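Local coordinates for protein dihydropteroate synthase (Xanthomonas albilineans, PDB 6Q62) that probably catalyses the condensation of para-aminobenzoate with 6-hydroxymethyl-7,8-dihydropterin diphosphate to give 7,8-dihydropteroate, a precursor of folates, at residues A[131-135]-A[179-183]; A[103-108]-A[125-130]. One frame throughout, in Å; residues are numbered along the deposited sequence.

Contact 1 (A[131-135]-A[179-183]); sequences LDAVA and MAGID
Ile-182 buries 74 Å² against helical segment 131-135, more than any other residue of the pair. Its CA-to-CB bond points sideways, but the m,t rotamer (chi1 -61°, chi2 155°) brings the tip in: CD1 lies 3.8 Å from Val-134 CG1 and in van der Waals contact with Leu-131 O at 3.9 Å, while CG1 packs 4.0 Å from Ala-135 CB and 3.7 Å from Ala-135 N. Leu-131 O accepts the helical bond from Ala-135 N (2.9 Å). Ala-180, with 50 Å² covered, points its CB toward the helix, 3.9 Å from Leu-131 CB. Ala-135, with 48 Å², sets its CB 3.5 Å from Ala-180 O. In the CA register, Leu-131 faces Ala-180 at 6.2 Å and Ala-135 faces Ile-182 at 4.8 Å, so the CA separation narrows from Ala-180 to Ile-182. Between them, Gly-181 (phi/psi 95/15) is the first residue to leave helical phi/psi after helix 162-179, in a Schellman motif; its positive phi would jam a CB against the carbonyl O before it. One water donates to Ala-135 O (2.6 Å) and Gly-181 O (3.0 Å), joining the backbones. A helix flank thus packs on an alpha-to-beta connection in a TIM barrel's outer layer: helix 130-137 meets the turn between helix 162-179 and strand 187-190, with Leu-125 touching Leu-131, Val-134 and Ile-182 alike.

Contact 2 (A[103-108]-A[125-130]); sequences FKPEVM and LRQPGA
This contact packs the start of one barrel helix against the loop leading into the next, at the C-terminal side of the parallel strands in a TIM barrel of the pterin-binding family. Segment 103-108 runs from Phe-103 through the N-cap residue Lys-104 into helix 105-114; segment 125-130 leads into helix 130-137 through a type II turn from Gln-127 to Ala-130, closed by Ala-130 N to Gln-127 O (2.9 Å). Gly-129, at the N-cap position, has phi/psi 103/-15, where a CB would strike the preceding carbonyl O and lie only 3.3 Å from Pro-105 CG. Pro-105, the first residue of its helix (phi/psi -57/-35), points toward this turn and has 65 Å² covered: its CG is 3.5 Å from Pro-128 O, its CB 3.7 Å from Gly-129 O, and its CD 3.8 Å from Gln-127 CG. The CA atoms of Pro-105 and Ala-130 are 4.8 Å apart, against 6.6 Å for Phe-103 and Gln-127. At that wider end Gln-127 CB still reaches Phe-103 O at 3.2 Å, and a water donates to Phe-103 O (2.9 Å) while accepting from Gln-127 N (3.1 Å). On the buried side, Met-108, extended beyond chi1 (m,t,t), delivers its methyl CE to Leu-125 CD2 at 4.0 Å and Ala-130 CB at 3.9 Å.

In the fold
From the N terminus, the chain leaves strand 98-101, enters helix 105-114, passes through strand 118-121 and returns in the 125-130 loop, where contact 2 closes after 16 intervening residues, tying the start of helix 105-114 to the loop before helix 130-137. Strand 141-144 and helix 162-179 then lead to 179-183, where contact 1 closes across 43 residues, tying helix 130-137 to the connection between helix 162-179 and strand 187-190. The closures are in series, neither nested nor crossed. Their centres are 11 Å apart, and they share one apolar cluster: Leu-125 CD2 meets Val-134 CG2 at 3.6 Å, Leu-125 CD1 meets Ile-182 CD1 at 3.7 Å, and Met-108 SD lies 3.9 Å from Val-134 CG2.

Contact 1 (A[131-135]-A[179-183])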
ATOM      1  N   LEU A 131      15.014 -33.019   7.708  1.00 11.60           N
ATOM      2  CA  LEU A 131      16.390 -32.501   7.883  1.00 12.45           C
ATOM      3  C   LEU A 131      17.334 -33.225   6.934  1.00 15.58           C
ATOM      4  O   LEU A 131      18.058 -32.576   6.206  1.00 12.69           O
ATOM      5  CB  LEU A 131      16.877 -32.618   9.329  1.00 12.82           C
ATOM      6  CG  LEU A 131      16.208 -31.712  10.384  1.00 17.26           C
ATOM      7  CD1 LEU A 131      16.533 -32.201  11.810  1.00 16.93           C
ATOM      8  CD2 LEU A 131      16.639 -30.249  10.236  1.00 16.79           C
ATOM      9  N   ASP A 132      17.256 -34.590   6.856  1.00 14.30           N
ATOM     10  CA  ASP A 132      18.063 -35.390   5.937  1.00 14.19           C
ATOM     11  C   ASP A 132      17.774 -35.011   4.475  1.00 15.38           C
ATOM     12  O   ASP A 132      18.704 -34.902   3.689  1.00 15.11           O
ATOM     13  CB  ASP A 132      17.740 -36.874   6.170  1.00 16.79           C
ATOM     14  CG  ASP A 132      18.587 -37.889   5.434  1.00 21.70           C
ATOM     15  OD1 ASP A 132      19.797 -37.921   5.674  1.00 22.71           O
ATOM     16  OD2 ASP A 132      18.012 -38.696   4.660  1.00 22.64           O
ATOM     17  N   ALA A 133      16.488 -34.835   4.096  1.00 12.85           N
ATOM     18  CA  ALA A 133      16.175 -34.454   2.712  1.00 12.30           C
ATOM     19  C   ALA A 133      16.792 -33.085   2.345  1.00 13.23           C
ATOM     20  O   ALA A 133      17.496 -32.950   1.337  1.00 13.51           O
ATOM     21  CB  ALA A 133      14.657 -34.450   2.484  1.00 12.80           C
ATOM     22  N   VAL A 134      16.572 -32.078   3.162  1.00 10.84           N
ATOM     23  CA  VAL A 134      17.104 -30.755   2.817  1.00 11.10           C
ATOM     24  C   VAL A 134      18.648 -30.766   2.820  1.00 14.83           C
ATOM     25  O   VAL A 134      19.237 -30.198   1.884  1.00 13.40           O
ATOM     26  CB  VAL A 134      16.475 -29.630   3.668  1.00 14.94           C
ATOM     27  CG1 VAL A 134      17.111 -28.295   3.376  1.00 14.73           C
ATOM     28  CG2 VAL A 134      14.975 -29.562   3.404  1.00 15.18           C
ATOM     29  N   ALA A 135      19.292 -31.501   3.782  1.00 12.24           N
ATOM     30  CA  ALA A 135      20.757 -31.589   3.813  1.00 11.44           C
ATOM     31  C   ALA A 135      21.266 -32.224   2.502  1.00 15.28           C
ATOM     32  O   ALA A 135      22.210 -31.710   1.919  1.00 16.07           O
ATOM     33  CB  ALA A 135      21.215 -32.382   5.021  1.00 12.33           C
ATOM     34  N   MET A 179      23.105 -28.091  12.491  1.00 15.73           N
ATOM     35  CA  MET A 179      23.622 -29.340  13.060  1.00 17.08           C
ATOM     36  C   MET A 179      23.373 -30.560  12.155  1.00 17.70           C
ATOM     37  O   MET A 179      24.156 -31.499  12.212  1.00 17.46           O
ATOM     38  CB  MET A 179      23.074 -29.593  14.475  1.00 20.99           C
ATOM     39  CG  MET A 179      23.649 -28.680  15.556  1.00 28.20           C
ATOM     40  SD  MET A 179      25.428 -28.370  15.520  1.00 35.50           S
ATOM     41  CE  MET A 179      26.048 -30.013  15.906  1.00 32.82           C
ATOM     42  N   ALA A 180      22.324 -30.528  11.293  1.00 12.49           N
ATOM     43  CA  ALA A 180      22.006 -31.579  10.328  1.00 12.46           C
ATOM     44  C   ALA A 180      22.869 -31.452   9.060  1.00 16.93           C
ATOM     45  O   ALA A 180      22.771 -32.281   8.165  1.00 17.45           O
ATOM     46  CB  ALA A 180      20.526 -31.535   9.956  1.00 13.09           C
ATOM     47  N   GLY A 181      23.680 -30.396   8.980  1.00 13.37           N
ATOM     48  CA  GLY A 181      24.534 -30.207   7.815  1.00 14.03           C
ATOM     49  C   GLY A 181      23.958 -29.304   6.744  1.00 18.47           C
ATOM     50  O   GLY A 181      24.459 -29.281   5.614  1.00 20.25           O
ATOM     51  N   ILE A 182      22.902 -28.542   7.087  1.00 11.36           N
ATOM     52  CA  ILE A 182      22.342 -27.619   6.098  1.00 11.20           C
ATOM     53  C   ILE A 182      23.145 -26.318   6.266  1.00 15.65           C
ATOM     54  O   ILE A 182      23.270 -25.824   7.384  1.00 17.10           O
ATOM     55  CB  ILE A 182      20.808 -27.410   6.273  1.00 13.67           C
ATOM     56  CG1 ILE A 182      20.048 -28.747   6.096  1.00 14.35           C
ATOM     57  CG2 ILE A 182      20.274 -26.322   5.278  1.00 12.51           C
ATOM     58  CD1 ILE A 182      18.702 -28.788   6.808  1.00 15.34           C
ATOM     59  N   ASP A 183      23.712 -25.803   5.161  1.00 12.59           N
ATOM     60  CA  ASP A 183      24.503 -24.566   5.195  1.00 14.43           C
ATOM     61  C   ASP A 183      23.627 -23.401   5.670  1.00 17.87           C
ATOM     62  O   ASP A 183      22.506 -23.256   5.178  1.00 14.81           O
ATOM     63  CB  ASP A 183      25.098 -24.269   3.810  1.00 17.33           C
ATOM     64  CG  ASP A 183      26.219 -23.249   3.829  1.00 34.10           C
ATOM     65  OD1 ASP A 183      25.980 -22.111   4.278  1.00 33.25           O
ATOM     66  OD2 ASP A 183      27.336 -23.590   3.391  1.00 46.30           O
TER
HETATM   67  O   HOH W   1      23.716 -29.695   2.712  1.00 20.49           O

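Contact 2 (A[103-108]-A[125-130])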
ATOM      1  N   PHE A 103       5.658 -30.027   3.876  1.00 10.86           N
ATOM      2  CA  PHE A 103       6.387 -30.430   5.076  1.00  9.94           C
ATOM      3  C   PHE A 103       6.823 -31.896   4.947  1.00 13.23           C
ATOM      4  O   PHE A 103       7.439 -32.424   5.875  1.00 12.55           O
ATOM      5  CB  PHE A 103       5.558 -30.237   6.367  1.00 12.46           C
ATOM      6  CG  PHE A 103       4.204 -30.885   6.399  1.00 15.05           C
ATOM      7  CD1 PHE A 103       4.059 -32.224   6.758  1.00 20.93           C
ATOM      8  CD2 PHE A 103       3.063 -30.146   6.125  1.00 19.28           C
ATOM      9  CE1 PHE A 103       2.791 -32.829   6.775  1.00 22.03           C
ATOM     10  CE2 PHE A 103       1.794 -30.746   6.169  1.00 22.88           C
ATOM     11  CZ  PHE A 103       1.673 -32.080   6.494  1.00 19.98           C
ATOM     12  N   LYS A 104       6.501 -32.553   3.812  1.00  9.65           N
ATOM     13  CA  LYS A 104       6.790 -33.985   3.643  1.00  8.01           C
ATOM     14  C   LYS A 104       8.076 -34.239   2.907  1.00 11.27           C
ATOM     15  O   LYS A 104       8.204 -33.798   1.760  1.00  8.82           O
ATOM     16  CB  LYS A 104       5.608 -34.676   2.943  1.00 11.55           C
ATOM     17  CG  LYS A 104       4.300 -34.556   3.715  1.00 16.52           C
ATOM     18  CD  LYS A 104       3.195 -35.353   3.003  1.00 19.01           C
ATOM     19  CE  LYS A 104       1.840 -35.238   3.662  1.00 24.62           C
ATOM     20  NZ  LYS A 104       1.135 -34.032   3.175  1.00 24.68           N
ATOM     21  N   PRO A 105       9.034 -34.986   3.516  1.00 11.28           N
ATOM     22  CA  PRO A 105      10.313 -35.234   2.835  1.00 11.01           C
ATOM     23  C   PRO A 105      10.200 -35.890   1.489  1.00 12.67           C
ATOM     24  O   PRO A 105      10.998 -35.582   0.620  1.00 12.10           O
ATOM     25  CB  PRO A 105      11.106 -36.108   3.808  1.00 13.66           C
ATOM     26  CG  PRO A 105      10.118 -36.561   4.833  1.00 18.38           C
ATOM     27  CD  PRO A 105       9.027 -35.553   4.873  1.00 13.61           C
ATOM     28  N   GLU A 106       9.220 -36.794   1.297  1.00 11.61           N
ATOM     29  CA  GLU A 106       9.056 -37.480   0.010  1.00 12.15           C
ATOM     30  C   GLU A 106       8.677 -36.454  -1.039  1.00 12.57           C
ATOM     31  O   GLU A 106       9.130 -36.559  -2.173  1.00 12.76           O
ATOM     32  CB  GLU A 106       7.928 -38.553   0.094  1.00 15.02           C
ATOM     33  CG  GLU A 106       8.085 -39.588   1.200  1.00 22.11           C
ATOM     34  CD  GLU A 106       7.486 -39.291   2.570  1.00 34.26           C
ATOM     35  OE1 GLU A 106       7.326 -38.102   2.938  1.00 18.13           O
ATOM     36  OE2 GLU A 106       7.197 -40.269   3.292  1.00 24.67           O
ATOM     37  N   VAL A 107       7.850 -35.438  -0.672  1.00 10.02           N
ATOM     38  CA  VAL A 107       7.438 -34.395  -1.626  1.00  9.22           C
ATOM     39  C   VAL A 107       8.623 -33.477  -1.875  1.00 11.52           C
ATOM     40  O   VAL A 107       8.858 -33.093  -3.018  1.00 10.70           O
ATOM     41  CB  VAL A 107       6.193 -33.611  -1.137  1.00 11.73           C
ATOM     42  CG1 VAL A 107       5.765 -32.559  -2.175  1.00 11.61           C
ATOM     43  CG2 VAL A 107       5.028 -34.577  -0.852  1.00 11.44           C
ATOM     44  N   MET A 108       9.404 -33.162  -0.830  1.00  8.42           N
ATOM     45  CA  MET A 108      10.594 -32.323  -1.008  1.00  7.69           C
ATOM     46  C   MET A 108      11.547 -32.939  -2.030  1.00 11.38           C
ATOM     47  O   MET A 108      11.982 -32.255  -2.953  1.00 10.18           O
ATOM     48  CB  MET A 108      11.338 -32.135   0.326  1.00  9.78           C
ATOM     49  CG  MET A 108      10.505 -31.465   1.386  1.00 10.58           C
ATOM     50  SD  MET A 108      11.492 -31.314   2.899  1.00 11.47           S
ATOM     51  CE  MET A 108      10.255 -30.774   4.026  1.00  7.78           C
ATOM     52  N   LEU A 125      11.112 -28.221   9.218  1.00  8.35           N
ATOM     53  CA  LEU A 125      11.854 -29.491   9.114  1.00  8.40           C
ATOM     54  C   LEU A 125      11.658 -30.421  10.303  1.00 13.30           C
ATOM     55  O   LEU A 125      12.509 -31.280  10.554  1.00 12.64           O
ATOM     56  CB  LEU A 125      13.353 -29.258   8.824  1.00  8.23           C
ATOM     57  CG  LEU A 125      13.641 -28.387   7.567  1.00 11.39           C
ATOM     58  CD1 LEU A 125      15.122 -28.136   7.399  1.00 10.52           C
ATOM     59  CD2 LEU A 125      13.002 -28.956   6.323  1.00 11.60           C
ATOM     60  N   ARG A 126      10.511 -30.302  10.999  1.00  9.56           N
ATOM     61  CA  ARG A 126      10.235 -31.170  12.134  1.00  9.75           C
ATOM     62  C   ARG A 126       9.673 -32.528  11.742  1.00 14.46           C
ATOM     63  O   ARG A 126       9.687 -33.435  12.590  1.00 14.45           O
ATOM     64  CB  ARG A 126       9.308 -30.472  13.144  1.00  7.48           C
ATOM     65  CG  ARG A 126      10.016 -29.337  13.890  1.00 11.45           C
ATOM     66  CD  ARG A 126       9.074 -28.689  14.867  1.00 14.86           C
ATOM     67  NE  ARG A 126       8.050 -27.843  14.232  1.00 12.25           N
ATOM     68  CZ  ARG A 126       7.005 -27.367  14.892  1.00 25.75           C
ATOM     69  NH1 ARG A 126       6.833 -27.659  16.177  1.00 18.21           N
ATOM     70  NH2 ARG A 126       6.131 -26.581  14.279  1.00 17.62           N
ATOM     71  N   GLN A 127       9.213 -32.700  10.488  1.00 10.17           N
ATOM     72  CA  GLN A 127       8.718 -34.018  10.043  1.00  9.42           C
ATOM     73  C   GLN A 127       9.919 -34.973   9.909  1.00 13.89           C
ATOM     74  O   GLN A 127      10.923 -34.616   9.299  1.00 12.30           O
ATOM     75  CB  GLN A 127       7.985 -33.872   8.697  1.00 10.57           C
ATOM     76  CG  GLN A 127       7.265 -35.097   8.159  1.00 18.49           C
ATOM     77  CD  GLN A 127       6.045 -35.551   8.932  1.00 34.10           C
ATOM     78  OE1 GLN A 127       5.660 -36.714   8.828  1.00 38.69           O
ATOM     79  NE2 GLN A 127       5.446 -34.710   9.776  1.00 21.08           N
ATOM     80  N   PRO A 128       9.841 -36.202  10.477  1.00 11.14           N
ATOM     81  CA  PRO A 128      10.996 -37.112  10.398  1.00 11.21           C
ATOM     82  C   PRO A 128      11.467 -37.349   8.961  1.00 14.45           C
ATOM     83  O   PRO A 128      10.693 -37.764   8.087  1.00 13.38           O
ATOM     84  CB  PRO A 128      10.476 -38.395  11.058  1.00 12.41           C
ATOM     85  CG  PRO A 128       9.436 -37.898  12.045  1.00 15.74           C
ATOM     86  CD  PRO A 128       8.744 -36.757  11.298  1.00 11.65           C
ATOM     87  N   GLY A 129      12.724 -37.041   8.726  1.00 11.66           N
ATOM     88  CA  GLY A 129      13.362 -37.162   7.415  1.00 11.60           C
ATOM     89  C   GLY A 129      13.530 -35.831   6.695  1.00 14.63           C
ATOM     90  O   GLY A 129      14.269 -35.736   5.704  1.00 13.06           O
ATOM     91  N   ALA A 130      12.825 -34.787   7.154  1.00  9.48           N
ATOM     92  CA  ALA A 130      12.920 -33.484   6.482  1.00  9.45           C
ATOM     93  C   ALA A 130      14.336 -32.877   6.562  1.00 12.71           C
ATOM     94  O   ALA A 130      14.831 -32.341   5.560  1.00 12.60           O
ATOM     95  CB  ALA A 130      11.877 -32.526   7.056  1.00  9.14           C
TER
HETATM   96  O   HOH W   2       8.838 -31.002   7.949  1.00 11.70           O